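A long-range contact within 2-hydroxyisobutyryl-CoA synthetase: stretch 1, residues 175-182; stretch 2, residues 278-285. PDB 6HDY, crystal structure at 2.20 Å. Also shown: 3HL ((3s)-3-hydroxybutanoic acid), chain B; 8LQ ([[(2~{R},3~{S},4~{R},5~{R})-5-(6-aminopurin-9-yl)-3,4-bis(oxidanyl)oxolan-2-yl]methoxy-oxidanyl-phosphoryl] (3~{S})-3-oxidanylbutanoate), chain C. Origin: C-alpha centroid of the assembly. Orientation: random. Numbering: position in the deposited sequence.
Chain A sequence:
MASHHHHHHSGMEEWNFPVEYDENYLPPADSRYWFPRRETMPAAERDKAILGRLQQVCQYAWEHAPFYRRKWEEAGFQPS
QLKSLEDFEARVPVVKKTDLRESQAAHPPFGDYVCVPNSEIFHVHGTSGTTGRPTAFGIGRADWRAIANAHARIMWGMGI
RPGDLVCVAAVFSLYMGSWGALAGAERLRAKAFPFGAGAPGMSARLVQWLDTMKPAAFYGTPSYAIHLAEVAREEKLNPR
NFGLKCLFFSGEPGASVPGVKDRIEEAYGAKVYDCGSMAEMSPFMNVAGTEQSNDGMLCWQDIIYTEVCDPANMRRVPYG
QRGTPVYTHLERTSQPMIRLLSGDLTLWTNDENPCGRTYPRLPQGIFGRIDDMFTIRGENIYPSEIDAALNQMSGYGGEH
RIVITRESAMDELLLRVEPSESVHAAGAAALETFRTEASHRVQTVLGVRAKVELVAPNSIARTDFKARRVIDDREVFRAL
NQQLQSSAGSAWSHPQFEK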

ATOM      1  N   TYR A 175      -5.075  -6.521  -3.490  1.00 25.82           N
ATOM      2  CA  TYR A 175      -5.976  -5.801  -4.393  1.00 25.64           C
ATOM      3  C   TYR A 175      -5.270  -5.046  -5.543  1.00 30.12           C
ATOM      4  O   TYR A 175      -4.442  -4.165  -5.298  1.00 28.23           O
ATOM      5  CB  TYR A 175      -6.853  -4.871  -3.548  1.00 28.05           C
ATOM      6  CG  TYR A 175      -7.894  -4.124  -4.346  1.00 31.47           C
ATOM      7  CD1 TYR A 175      -8.891  -4.805  -5.038  1.00 35.30           C
ATOM      8  CD2 TYR A 175      -7.897  -2.731  -4.396  1.00 30.96           C
ATOM      9  CE1 TYR A 175      -9.872  -4.120  -5.755  1.00 37.98           C
ATOM     10  CE2 TYR A 175      -8.883  -2.034  -5.100  1.00 32.30           C
ATOM     11  CZ  TYR A 175      -9.863  -2.736  -5.786  1.00 40.83           C
ATOM     12  OH  TYR A 175     -10.838  -2.082  -6.487  1.00 44.01           O
ATOM     13  N   MET A 176      -5.658  -5.353  -6.806  1.00 28.12           N
ATOM     14  CA  MET A 176      -5.024  -4.782  -8.005  1.00 27.25           C
ATOM     15  C   MET A 176      -5.353  -3.331  -8.324  1.00 31.29           C
ATOM     16  O   MET A 176      -4.557  -2.678  -9.011  1.00 31.44           O
ATOM     17  CB  MET A 176      -5.299  -5.630  -9.250  1.00 29.42           C
ATOM     18  CG  MET A 176      -4.564  -6.968  -9.255  1.00 33.03           C
ATOM     19  SD  MET A 176      -2.773  -6.849  -9.259  1.00 36.28           S
ATOM     20  CE  MET A 176      -2.431  -6.088 -10.841  1.00 33.01           C
ATOM     21  N   GLY A 177      -6.532  -2.871  -7.889  1.00 26.15           N
ATOM     22  CA  GLY A 177      -7.042  -1.543  -8.145  1.00 24.76           C
ATOM     23  C   GLY A 177      -6.069  -0.428  -7.852  1.00 27.92           C
ATOM     24  O   GLY A 177      -5.777   0.390  -8.730  1.00 27.75           O
ATOM     25  N   SER A 178      -5.604  -0.361  -6.592  1.00 24.09           N
ATOM     26  CA  SER A 178      -4.659   0.672  -6.145  1.00 23.87           C
ATOM     27  C   SER A 178      -3.348   0.659  -6.940  1.00 26.90           C
ATOM     28  O   SER A 178      -2.888   1.717  -7.384  1.00 25.10           O
ATOM     29  CB  SER A 178      -4.357   0.487  -4.667  1.00 26.69           C
ATOM     30  OG  SER A 178      -3.880  -0.830  -4.442  1.00 31.35           O
ATOM     31  N   TRP A 179      -2.746  -0.549  -7.116  1.00 23.65           N
ATOM     32  CA  TRP A 179      -1.464  -0.730  -7.835  1.00 23.01           C
ATOM     33  C   TRP A 179      -1.590  -0.314  -9.279  1.00 27.50           C
ATOM     34  O   TRP A 179      -0.690   0.319  -9.827  1.00 29.92           O
ATOM     35  CB  TRP A 179      -0.957  -2.194  -7.713  1.00 21.53           C
ATOM     36  CG  TRP A 179      -0.708  -2.596  -6.289  1.00 22.45           C
ATOM     37  CD1 TRP A 179      -1.547  -3.303  -5.483  1.00 25.33           C
ATOM     38  CD2 TRP A 179       0.425  -2.237  -5.477  1.00 22.26           C
ATOM     39  NE1 TRP A 179      -1.005  -3.429  -4.227  1.00 25.83           N
ATOM     40  CE2 TRP A 179       0.203  -2.777  -4.190  1.00 26.74           C
ATOM     41  CE3 TRP A 179       1.593  -1.488  -5.706  1.00 23.52           C
ATOM     42  CZ2 TRP A 179       1.117  -2.613  -3.133  1.00 26.03           C
ATOM     43  CZ3 TRP A 179       2.493  -1.310  -4.655  1.00 25.50           C
ATOM     44  CH2 TRP A 179       2.258  -1.880  -3.391  1.00 26.33           C
ATOM     45  N   GLY A 180      -2.714  -0.647  -9.889  1.00 24.15           N
ATOM     46  CA  GLY A 180      -2.983  -0.277 -11.277  1.00 25.28           C
ATOM     47  C   GLY A 180      -3.100   1.213 -11.507  1.00 29.10           C
ATOM     48  O   GLY A 180      -2.576   1.720 -12.497  1.00 29.94           O
ATOM     49  N   ALA A 181      -3.757   1.937 -10.589  1.00 25.77           N
ATOM     50  CA  ALA A 181      -3.876   3.393 -10.710  1.00 25.53           C
ATOM     51  C   ALA A 181      -2.531   4.063 -10.433  1.00 29.61           C
ATOM     52  O   ALA A 181      -2.179   5.054 -11.092  1.00 29.81           O
ATOM     53  CB  ALA A 181      -4.947   3.932  -9.768  1.00 25.02           C
ATOM     54  N   LEU A 182      -1.778   3.519  -9.461  1.00 26.60           N
ATOM     55  CA  LEU A 182      -0.450   4.026  -9.141  1.00 27.17           C
ATOM     56  C   LEU A 182       0.522   3.889 -10.350  1.00 31.09           C
ATOM     57  O   LEU A 182       1.248   4.843 -10.663  1.00 29.75           O
ATOM     58  CB  LEU A 182       0.104   3.295  -7.906  1.00 26.55           C
ATOM     59  CG  LEU A 182       1.588   3.480  -7.596  1.00 30.98           C
ATOM     60  CD1 LEU A 182       1.895   4.923  -7.206  1.00 31.70           C
ATOM     61  CD2 LEU A 182       2.034   2.520  -6.542  1.00 33.39           C
ATOM     62  N   MET A 278     -11.923  -6.349 -14.167  1.00 29.15           N
ATOM     63  CA  MET A 278     -11.552  -7.316 -13.135  1.00 27.12           C
ATOM     64  C   MET A 278     -10.076  -7.243 -12.862  1.00 30.07           C
ATOM     65  O   MET A 278      -9.323  -6.782 -13.704  1.00 29.67           O
ATOM     66  CB  MET A 278     -11.898  -8.737 -13.599  1.00 29.79           C
ATOM     67  CG  MET A 278     -13.320  -8.879 -14.148  1.00 32.89           C
ATOM     68  SD  MET A 278     -13.621 -10.542 -14.738  1.00 38.57           S
ATOM     69  CE  MET A 278     -13.398 -10.356 -16.185  1.00 35.32           C
ATOM     70  N   ALA A 279      -9.657  -7.728 -11.687  1.00 27.12           N
ATOM     71  CA  ALA A 279      -8.272  -7.807 -11.243  1.00 26.52           C
ATOM     72  C   ALA A 279      -7.498  -8.782 -12.117  1.00 28.22           C
ATOM     73  O   ALA A 279      -6.323  -8.535 -12.422  1.00 27.86           O
ATOM     74  CB  ALA A 279      -8.230  -8.252  -9.778  1.00 27.66           C
ATOM     75  N   GLU A 280      -8.155  -9.889 -12.529  1.00 24.61           N
ATOM     76  CA  GLU A 280      -7.563 -10.921 -13.412  1.00 26.25           C
ATOM     77  C   GLU A 280      -7.280 -10.265 -14.761  1.00 28.55           C
ATOM     78  O   GLU A 280      -6.390 -10.694 -15.477  1.00 28.67           O
ATOM     79  CB  GLU A 280      -8.547 -12.086 -13.660  1.00 28.61           C
ATOM     80  CG  GLU A 280      -8.834 -13.005 -12.485  1.00 34.35           C
ATOM     81  CD  GLU A 280      -9.810 -12.481 -11.441  1.00 43.36           C
ATOM     82  OE1 GLU A 280     -10.331 -11.353 -11.596  1.00 33.77           O
ATOM     83  OE2 GLU A 280     -10.031 -13.198 -10.442  1.00 47.46           O
ATOM     84  N   MET A 281      -8.040  -9.212 -15.084  1.00 24.83           N
ATOM     85  CA  MET A 281      -7.951  -8.465 -16.339  1.00 24.75           C
ATOM     86  C   MET A 281      -7.106  -7.190 -16.281  1.00 29.70           C
ATOM     87  O   MET A 281      -7.293  -6.333 -17.148  1.00 29.49           O
ATOM     88  CB  MET A 281      -9.363  -8.154 -16.882  1.00 26.40           C
ATOM     89  CG  MET A 281     -10.128  -9.382 -17.231  1.00 29.79           C
ATOM     90  SD  MET A 281      -9.140 -10.434 -18.309  1.00 37.08           S
ATOM     91  CE  MET A 281     -10.160 -11.576 -18.519  1.00 35.96           C
ATOM     92  N   SER A 282      -6.161  -7.052 -15.304  1.00 26.82           N
ATOM     93  CA  SER A 282      -5.289  -5.865 -15.301  1.00 25.70           C
ATOM     94  C   SER A 282      -4.535  -5.892 -16.632  1.00 31.77           C
ATOM     95  O   SER A 282      -4.095  -6.969 -17.024  1.00 31.62           O
ATOM     96  CB  SER A 282      -4.305  -5.875 -14.146  1.00 26.99           C
ATOM     97  OG  SER A 282      -4.997  -5.931 -12.912  1.00 39.56           O
ATOM     98  N   PRO A 283      -4.442  -4.793 -17.412  1.00 28.49           N
ATOM     99  CA  PRO A 283      -4.922  -3.420 -17.156  1.00 27.38           C
ATOM    100  C   PRO A 283      -6.462  -3.341 -17.120  1.00 31.18           C
ATOM    101  O   PRO A 283      -7.131  -3.433 -18.149  1.00 30.87           O
ATOM    102  CB  PRO A 283      -4.262  -2.611 -18.293  1.00 30.31           C
ATOM    103  CG  PRO A 283      -4.093  -3.599 -19.419  1.00 34.80           C
ATOM    104  CD  PRO A 283      -3.752  -4.897 -18.716  1.00 30.41           C
ATOM    105  N   PHE A 284      -7.017  -3.231 -15.911  1.00 27.60           N
ATOM    106  CA  PHE A 284      -8.458  -3.258 -15.652  1.00 27.23           C
ATOM    107  C   PHE A 284      -9.178  -2.001 -16.150  1.00 32.94           C
ATOM    108  O   PHE A 284     -10.404  -2.020 -16.269  1.00 32.44           O
ATOM    109  CB  PHE A 284      -8.754  -3.518 -14.155  1.00 27.72           C
ATOM    110  CG  PHE A 284      -8.113  -2.498 -13.238  1.00 28.63           C
ATOM    111  CD1 PHE A 284      -8.710  -1.254 -13.028  1.00 31.07           C
ATOM    112  CD2 PHE A 284      -6.896  -2.767 -12.611  1.00 29.48           C
ATOM    113  CE1 PHE A 284      -8.102  -0.301 -12.221  1.00 31.56           C
ATOM    114  CE2 PHE A 284      -6.307  -1.824 -11.779  1.00 31.51           C
ATOM    115  CZ  PHE A 284      -6.913  -0.595 -11.594  1.00 29.98           C
ATOM    116  N   MET A 285      -8.420  -0.913 -16.441  1.00 29.20           N
ATOM    117  CA  MET A 285      -8.990   0.319 -16.988  1.00 28.66           C
ATOM    118  C   MET A 285      -9.360   0.125 -18.484  1.00 34.27           C
ATOM    119  O   MET A 285      -9.753   1.084 -19.125  1.00 35.78           O
ATOM    120  CB  MET A 285      -8.027   1.523 -16.783  1.00 29.84           C
ATOM    121  CG  MET A 285      -7.892   1.949 -15.334  1.00 30.33           C
ATOM    122  SD  MET A 285      -6.809   3.378 -15.029  1.00 32.34           S
ATOM    123  CE  MET A 285      -7.787   4.655 -15.684  1.00 31.59           C
TER
HETATM  124  CA  3HL B 501     -11.256  -4.357  -9.660  0.50 32.78           C
HETATM  125  CB  3HL B 501      -9.861  -5.012  -9.779  0.50 30.99           C
HETATM  126  OG1 3HL B 501      -9.032  -4.402 -10.762  0.50 33.96           O
HETATM  127  CG2 3HL B 501      -9.106  -4.950  -8.485  0.50 26.64           C
HETATM  128  C   3HL B 501     -11.328  -3.191 -10.615  0.50 31.86           C
HETATM  129  OA  3HL B 501     -10.622  -2.213 -10.415  0.50 33.11           O
HETATM  130  OB  3HL B 501     -12.043  -3.408 -11.749  0.50 31.99           O
HETATM  131  N9  8LQ C 502     -16.589  -3.958 -10.654  1.00 38.02           N
HETATM  132  C8  8LQ C 502     -15.331  -3.511 -10.797  1.00 39.25           C
HETATM  133  N7  8LQ C 502     -15.366  -2.321 -11.386  1.00 39.26           N
HETATM  134  C5  8LQ C 502     -16.654  -2.029 -11.636  1.00 39.51           C
HETATM  135  C6  8LQ C 502     -17.276  -0.949 -12.159  1.00 36.41           C
HETATM  136  N6  8LQ C 502     -16.533   0.055 -12.596  1.00 30.16           N
HETATM  137  N1  8LQ C 502     -18.617  -0.891 -12.279  1.00 38.77           N
HETATM  138  C2  8LQ C 502     -19.414  -1.943 -11.822  1.00 35.87           C
HETATM  139  N3  8LQ C 502     -18.760  -3.008 -11.222  1.00 36.00           N
HETATM  140  C4  8LQ C 502     -17.407  -3.046 -11.171  1.00 38.60           C
HETATM  141  CAA 8LQ C 502      -9.101  -4.176  -9.766  0.50 17.86           C
HETATM  142  CAZ 8LQ C 502     -10.276  -3.256 -10.191  0.50 21.54           C
HETATM  143  OAE 8LQ C 502     -10.581  -2.350  -9.134  0.50 17.92           O
HETATM  144  CAL 8LQ C 502     -11.550  -4.049 -10.539  0.50 28.86           C
HETATM  145  CAS 8LQ C 502     -11.965  -4.954  -9.371  0.50 38.33           C
HETATM  146  OAC 8LQ C 502     -12.548  -4.476  -8.402  0.50 40.65           O
HETATM  147  OAQ 8LQ C 502     -11.560  -6.271  -9.472  1.00 43.29           O
HETATM  148  PBC 8LQ C 502     -12.127  -7.431  -8.527  1.00 41.42           P
HETATM  149  OAH 8LQ C 502     -11.631  -7.037  -7.071  1.00 41.96           O
HETATM  150  OAD 8LQ C 502     -11.695  -8.781  -8.932  1.00 50.88           O
HETATM  151  O5' 8LQ C 502     -13.697  -7.307  -8.656  1.00 37.90           O
HETATM  152  C5' 8LQ C 502     -14.234  -7.331  -9.976  1.00 34.53           C
HETATM  153  C4' 8LQ C 502     -15.731  -7.165  -9.914  1.00 32.16           C
HETATM  154  O4' 8LQ C 502     -16.048  -5.899  -9.276  1.00 31.98           O
HETATM  155  C3' 8LQ C 502     -16.211  -7.042 -11.297  1.00 32.79           C
HETATM  156  O3' 8LQ C 502     -16.442  -8.360 -11.870  1.00 32.30           O
HETATM  157  C2' 8LQ C 502     -17.507  -6.256 -11.084  1.00 34.30           C
HETATM  158  O2' 8LQ C 502     -18.576  -7.113 -10.516  1.00 35.31           O
HETATM  159  C1' 8LQ C 502     -17.066  -5.246 -10.050  1.00 31.59           C

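This is a small, fully buried van der Waals contact, without a hydrogen bond between the stretches, in which turns of a helix rest against an irregular loop and the two together line a ligand pocket. About 280 Å² is buried, counting both sides, and the touching residues lie more than a hundred positions apart in the sequence.

The first stretch is mostly helical, and the bonds from Gly180 N to Met176 O (2.9 Å) and from Ala181 N to Gly177 O (3.2 Å) hold the turns that face the loop. The second stretch has no regular strand or helix. It makes a type I turn from Ala279 to Ser282, followed by a cis peptide bond before Pro283. The turn is closed by Ser282 N bonding to Ala279 O at 3.2 Å, and the hydroxyl reinforces it: Ser282 OG donates to the same Ala279 O at 3.0 Å. The backbones come closest at one end, where Met176 CA and Ala279 CA are 5.5 Å apart.

Met176 and Phe284 dominate the contact. The methionine, with all three chi angles in m, folds its flexible chain over the turn. Met176 CG lies 3.9 Å from Ala279 CB, an apolar pairing, while Met176 CE reaches to 3.3 Å from Ser282 OG. That second approach is packing alone, since a methyl carbon is no conventional partner for a hydroxyl already bonded within its own turn.

Phe284, in rotamer p, points toward the helix and brings its ring against the backbone. Gly177 O lies at the ring edge, 3.2 Å from Phe284 CZ; there the weakly positive ring hydrogens can favourably meet a carbonyl oxygen. Met176 O is 3.4 Å from Phe284 CE2, in an oblique position. Both oxygens also accept helical hydrogen bonds, so the ring adds to their surroundings without having to satisfy them. Glycine suits position 180 particularly well: Gly180 CA is 3.7 Å from Phe284 CE2, and an ideal CB on Gly180 would come within 2.2 Å of Phe284 CE2, a clash.

The modelled 3HL and 8LQ overlap in one site, so they are alternatives. Over one face of the Phe284 ring lies 3HL OG1, 3.3 Å from Phe284 CG, or, with the other ligand, 8LQ CAZ. With 3HL, Tyr175 CE1 approaches 3HL CG2 at 3.0 Å; with 8LQ, Ala279 N lies 3.3 Å from 8LQ OAQ. The packed loop and helix thus both contribute to the surroundings of the hydroxybutanoyl group, in keeping with a 2-hydroxyisobutyryl-CoA synthetase.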